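Local coordinates for kallikrein-10 (Homo sapiens, PDB 5LPE), which is a secreted, zymogen-like serine peptidase of the kallikrein subfamily that is inhibited by zinc and has a tumour-suppressor role in breast and prostate cancer, at residues Asn170-Gly175 with Gly189-Asp194. Residues are numbered along the deposited sequence; the frame is centred on the assembly and turned at random.
Sequences NMICAG and GPLVCD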
ATOM      1  N   ASN A 170      15.515   1.746   2.104  1.00 35.53           N
ATOM      2  CA  ASN A 170      14.310   2.370   1.583  1.00 30.47           C
ATOM      3  C   ASN A 170      13.066   1.560   1.941  1.00 34.73           C
ATOM      4  O   ASN A 170      11.956   1.899   1.498  1.00 32.28           O
ATOM      5  CB  ASN A 170      14.458   2.628   0.077  1.00 29.31           C
ATOM      6  CG  ASN A 170      15.391   3.786  -0.214  1.00 27.42           C
ATOM      7  OD1 ASN A 170      15.465   4.712   0.565  1.00 27.81           O
ATOM      8  ND2 ASN A 170      16.045   3.774  -1.362  1.00 36.96           N
ATOM      9  N   MET A 171      13.244   0.502   2.743  1.00 35.95           N
ATOM     10  CA  MET A 171      12.185  -0.397   3.155  1.00 34.57           C
ATOM     11  C   MET A 171      11.915  -0.213   4.631  1.00 28.90           C
ATOM     12  O   MET A 171      12.755   0.313   5.362  1.00 28.02           O
ATOM     13  CB  MET A 171      12.588  -1.821   2.902  1.00 40.58           C
ATOM     14  CG  MET A 171      13.489  -2.013   1.684  1.00 44.67           C
ATOM     15  SD  MET A 171      12.554  -2.514   0.216  1.00 73.77           S
ATOM     16  CE  MET A 171      12.040  -0.987  -0.560  1.00 50.45           C
ATOM     17  N   ILE A 172      10.698  -0.582   5.021  1.00 26.57           N
ATOM     18  CA  ILE A 172      10.355  -0.842   6.403  1.00 23.88           C
ATOM     19  C   ILE A 172       9.753  -2.235   6.447  1.00 24.26           C
ATOM     20  O   ILE A 172       8.963  -2.604   5.573  1.00 28.67           O
ATOM     21  CB  ILE A 172       9.414   0.238   6.956  1.00 24.68           C
ATOM     22  CG1 ILE A 172       8.296   0.463   5.976  1.00 24.39           C
ATOM     23  CG2 ILE A 172      10.170   1.550   7.058  1.00 28.14           C
ATOM     24  CD1 ILE A 172       7.258   1.383   6.493  1.00 26.05           C
ATOM     25  N   CYS A 173      10.222  -3.041   7.385  1.00 24.48           N
ATOM     26  CA  CYS A 173       9.656  -4.346   7.661  1.00 23.86           C
ATOM     27  C   CYS A 173       8.647  -4.223   8.784  1.00 23.72           C
ATOM     28  O   CYS A 173       8.961  -3.673   9.841  1.00 24.83           O
ATOM     29  CB  CYS A 173      10.757  -5.326   8.029  1.00 37.09           C
ATOM     30  SG  CYS A 173      11.542  -5.857   6.522  1.00 63.30           S
ATOM     31  N   ALA A 174       7.440  -4.700   8.547  1.00 22.13           N
ATOM     32  CA  ALA A 174       6.331  -4.512   9.467  1.00 18.89           C
ATOM     33  C   ALA A 174       6.031  -5.842  10.140  1.00 24.25           C
ATOM     34  O   ALA A 174       5.595  -6.787   9.482  1.00 27.14           O
ATOM     35  CB  ALA A 174       5.113  -3.995   8.722  1.00 20.99           C
ATOM     36  N   GLY A 175       6.307  -5.939  11.439  1.00 29.20           N
ATOM     37  CA  GLY A 175       5.959  -7.141  12.176  1.00 28.60           C
ATOM     38  C   GLY A 175       4.477  -7.193  12.478  1.00 28.46           C
ATOM     39  O   GLY A 175       3.916  -6.255  13.052  1.00 35.63           O
ATOM     40  N   GLY A 189      -1.157  -2.542  -1.076  1.00 22.49           N
ATOM     41  CA  GLY A 189      -1.863  -2.049   0.071  1.00 15.99           C
ATOM     42  C   GLY A 189      -1.080  -1.125   0.931  1.00 20.08           C
ATOM     43  O   GLY A 189       0.104  -1.220   0.967  1.00 19.76           O
ATOM     44  N   PRO A 190      -1.761  -0.209   1.613  1.00 27.38           N
ATOM     45  CA  PRO A 190      -1.038   0.753   2.464  1.00 18.47           C
ATOM     46  C   PRO A 190      -0.688   0.233   3.855  1.00 14.66           C
ATOM     47  O   PRO A 190      -1.409  -0.552   4.460  1.00 13.53           O
ATOM     48  CB  PRO A 190      -2.019   1.929   2.565  1.00 19.44           C
ATOM     49  CG  PRO A 190      -3.378   1.345   2.321  1.00 20.16           C
ATOM     50  CD  PRO A 190      -3.206   0.106   1.493  1.00 20.66           C
ATOM     51  N   LEU A 191       0.418   0.736   4.382  1.00 20.12           N
ATOM     52  CA  LEU A 191       0.715   0.680   5.813  1.00 18.54           C
ATOM     53  C   LEU A 191       0.524   2.090   6.369  1.00 23.67           C
ATOM     54  O   LEU A 191       1.240   3.022   5.986  1.00 23.48           O
ATOM     55  CB  LEU A 191       2.130   0.165   6.074  1.00 19.21           C
ATOM     56  CG  LEU A 191       2.599   0.060   7.532  1.00 18.75           C
ATOM     57  CD1 LEU A 191       3.417  -1.166   7.754  1.00 16.71           C
ATOM     58  CD2 LEU A 191       3.443   1.241   7.867  1.00 21.19           C
ATOM     59  N   VAL A 192      -0.445   2.251   7.257  1.00 23.73           N
ATOM     60  CA  VAL A 192      -0.761   3.539   7.858  1.00 24.49           C
ATOM     61  C   VAL A 192      -0.184   3.577   9.272  1.00 26.24           C
ATOM     62  O   VAL A 192      -0.296   2.596  10.013  1.00 23.68           O
ATOM     63  CB  VAL A 192      -2.285   3.775   7.858  1.00 27.91           C
ATOM     64  CG1 VAL A 192      -2.639   5.173   8.356  1.00 26.75           C
ATOM     65  CG2 VAL A 192      -2.871   3.523   6.457  1.00 18.26           C
ATOM     66  N   CYS A 193       0.458   4.693   9.639  1.00 33.61           N
ATOM     67  CA  CYS A 193       0.882   4.959  11.014  1.00 32.50           C
ATOM     68  C   CYS A 193       0.393   6.340  11.417  1.00 34.35           C
ATOM     69  O   CYS A 193       0.808   7.339  10.824  1.00 35.32           O
ATOM     70  CB  CYS A 193       2.402   4.904  11.182  1.00 27.03           C
ATOM     71  SG  CYS A 193       3.246   3.534  10.403  1.00 33.83           S
ATOM     72  N   ASP A 194      -0.443   6.399  12.450  1.00 45.86           N
ATOM     73  CA  ASP A 194      -1.039   7.657  12.918  1.00 47.53           C
ATOM     74  C   ASP A 194      -1.692   8.422  11.761  1.00 45.52           C
ATOM     75  O   ASP A 194      -1.483   9.630  11.577  1.00 46.39           O
ATOM     76  CB  ASP A 194       0.002   8.523  13.642  1.00 49.70           C
ATOM     77  CG  ASP A 194      -0.576   9.233  14.871  1.00 62.80           C
ATOM     78  OD1 ASP A 194      -1.818   9.372  14.922  1.00 59.06           O
ATOM     79  OD2 ASP A 194       0.197   9.676  15.767  1.00 66.07           O
TER
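L191 meets both I172 and A174 across the interior of a beta-barrel, dividing its two terminal methyls between them. The contact is purely apolar and confined to these three buried side chains. CD1 of L191 faces CB of A174 at 3.4 Å, while CD2 of L191 lies 4.1 Å from CD1 of I172. A chi1 of 179°, with CG anti to the backbone N, carries the fork of L191 away from its own strand and across to 171-176. I172 reaches in the other direction through its longer branch: chi1 of 48° sets CG1 between the backbone N and the carbonyl carbon, and the extended chi2 of 174° carries CD1 on toward L191, while CG2 stays back. The chains of I172 and L191 run at a slant to one another, meeting end methyl to end methyl. A174 offers a single methyl, and the nearest pair of CA atoms across the two segments is that of A174 and L191, 8.5 Å apart.

Such spacing is too wide for direct strand pairing, and the backbone of 171-176 is hydrogen-bonded to other strands: I172 to Y217 and A174 to A215, both on 215-219, and G175 to T152 of 147-153. Between I172 and A174, C173 points its CB away from 189-194 and forms a disulfide with C159.

The contact thus belongs to the hydrophobic core of the second, C-terminal six-stranded antiparallel barrel of the trypsin-like fold. Strands 215-219 and 196-203 separate 171-176 from 190-193 in the sheet order, and Y217, I151 and I153 add side chains from 215-219 and 147-153 around L191.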